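Local structure of N-hydroxyarylamine O-acetyltransferase (Bacillus cereus, 4DMO) at residues A[229-232]-A[233-236]. The protein is an arylamine N-acetyltransferase, probably transferring acetyl groups to arylamine and N-hydroxyarylamine substrates. Numbering follows the deposited sequence.
Sequences SLTK and DSLT
The flat groups between Ser229 and Thr236 are the peptide units on either side of each residue, which meet edge to edge: Ser229 N gives its hydrogen to Thr236 O and Thr236 N returns one to Ser229 O, each at 2.8 Å. Both donors lie in the plane of the carbonyl they reach, and the Thr236 bond is nearly straight (N-H...O 168°). The Leu235 CA-H also points at Ser229 O, 3.3 Å from CA to O, and the Leu235 CD1 methyl rests 3.4 Å from that same oxygen. On one face of this ribbon stand Leu230 and Leu235, a non-hydrogen-bonded pair; on the other stand Ser229 and Thr236, the hydrogen-bonded pair, whose CB atoms are 4.3 Å apart. The two leucine side chains run at a slant to each other, Leu230 CD1 lying against Leu235 CB at 4.2 Å.

Nearer the turn the ladder becomes less regular. Thr231 N still bonds to Ser234 O at 3.1 Å, but approaches tilted 32° from the carbonyl plane. Lys232 and Asp233 then form the two-residue corner of a tight β-hairpin. Thr231 braces the corner through its hydroxyl: with OG1 set between backbone N and carbonyl carbon (chi1 77°), it accepts a hydrogen from Ser234 N at 3.3 Å. Asp233 N also lies toward OG1, as in an ST turn, but that nitrogen's modelled position is doubtful.

The hairpin's strands, 226-231 and 234-239, are inner strands of a five-stranded antiparallel sheet, consistent with the C-terminal α/β domain of arylamine N-acetyltransferases; Leu230 pairs through its backbone with Ile219 and Leu235 with Glu246. Helix 250-261 packs on the leucine face, Tyr253, Leu257 and Phe261 meeting Leu230 and Leu256 meeting Leu235, while Thr236 leans on Lys243 and Lys245 of strand 242-247.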
loop_
_atom_site.group_PDB
_atom_site.type_symbol
_atom_site.label_atom_id
_atom_site.label_comp_id
_atom_site.label_asym_id
_atom_site.label_seq_id
_atom_site.Cartn_x
_atom_site.Cartn_y
_atom_site.Cartn_z
ATOM N N SER A 229 2.729 10.965 -9.663
ATOM C CA SER A 229 2.248 11.529 -8.399
ATOM C C SER A 229 1.449 12.789 -8.660
ATOM O O SER A 229 1.827 13.621 -9.484
ATOM C CB SER A 229 3.411 11.873 -7.477
ATOM O OG SER A 229 4.248 10.761 -7.298
ATOM N N LEU A 230 0.323 12.917 -7.976
ATOM C CA LEU A 230 -0.557 14.066 -8.164
ATOM C C LEU A 230 -0.932 14.678 -6.823
ATOM O O LEU A 230 -1.156 13.969 -5.833
ATOM C CB LEU A 230 -1.813 13.673 -8.949
ATOM C CG LEU A 230 -2.870 14.757 -9.213
ATOM C CD1 LEU A 230 -2.312 15.857 -10.090
ATOM C CD2 LEU A 230 -4.126 14.168 -9.832
ATOM N N THR A 231 -0.911 16.011 -6.783
ATOM C CA THR A 231 -1.410 16.763 -5.639
ATOM C C THR A 231 -2.274 17.941 -6.126
ATOM O O THR A 231 -2.452 18.161 -7.338
ATOM C CB THR A 231 -0.279 17.320 -4.742
ATOM O OG1 THR A 231 0.291 18.470 -5.379
ATOM C CG2 THR A 231 0.771 16.272 -4.468
ATOM N N LYS A 232 -2.769 18.716 -5.168
ATOM C CA LYS A 232 -3.709 19.781 -5.460
ATOM C C LYS A 232 -3.058 20.679 -6.487
ATOM O O LYS A 232 -3.737 21.337 -7.284
ATOM C CB LYS A 232 -4.017 20.585 -4.180
ATOM C CG LYS A 232 -5.436 21.141 -4.043
ATOM C CD LYS A 232 -5.798 21.378 -2.542
ATOM C CE LYS A 232 -7.271 21.015 -2.213
ATOM N NZ LYS A 232 -7.532 20.894 -0.742
ATOM N N ASP A 233 -1.731 20.712 -6.473
ATOM C CA ASP A 233 -1.062 21.712 -7.284
ATOM C C ASP A 233 -0.202 21.174 -8.423
ATOM O O ASP A 233 -0.026 21.874 -9.405
ATOM C CB ASP A 233 -0.226 22.624 -6.379
ATOM C CG ASP A 233 -1.035 23.784 -5.815
ATOM O OD1 ASP A 233 -1.987 24.239 -6.490
ATOM O OD2 ASP A 233 -0.729 24.229 -4.688
ATOM N N SER A 234 0.332 19.956 -8.317
ATOM C CA SER A 234 1.290 19.534 -9.330
ATOM C C SER A 234 1.328 18.054 -9.621
ATOM O O SER A 234 1.151 17.200 -8.745
ATOM C CB SER A 234 2.692 19.968 -8.942
ATOM O OG SER A 234 3.096 19.333 -7.757
ATOM N N LEU A 235 1.607 17.763 -10.879
ATOM C CA LEU A 235 1.785 16.402 -11.338
ATOM C C LEU A 235 3.259 16.132 -11.601
ATOM O O LEU A 235 3.936 16.862 -12.336
ATOM C CB LEU A 235 1.006 16.191 -12.616
ATOM C CG LEU A 235 1.192 14.886 -13.356
ATOM C CD1 LEU A 235 0.572 13.714 -12.609
ATOM C CD2 LEU A 235 0.558 15.054 -14.723
ATOM N N THR A 236 3.743 15.075 -10.976
ATOM C CA THR A 236 5.089 14.622 -11.172
ATOM C C THR A 236 5.068 13.258 -11.847
ATOM O O THR A 236 4.487 12.307 -11.337
ATOM C CB THR A 236 5.811 14.547 -9.835
ATOM O OG1 THR A 236 5.949 15.873 -9.307
ATOM C CG2 THR A 236 7.190 13.951 -10.002
#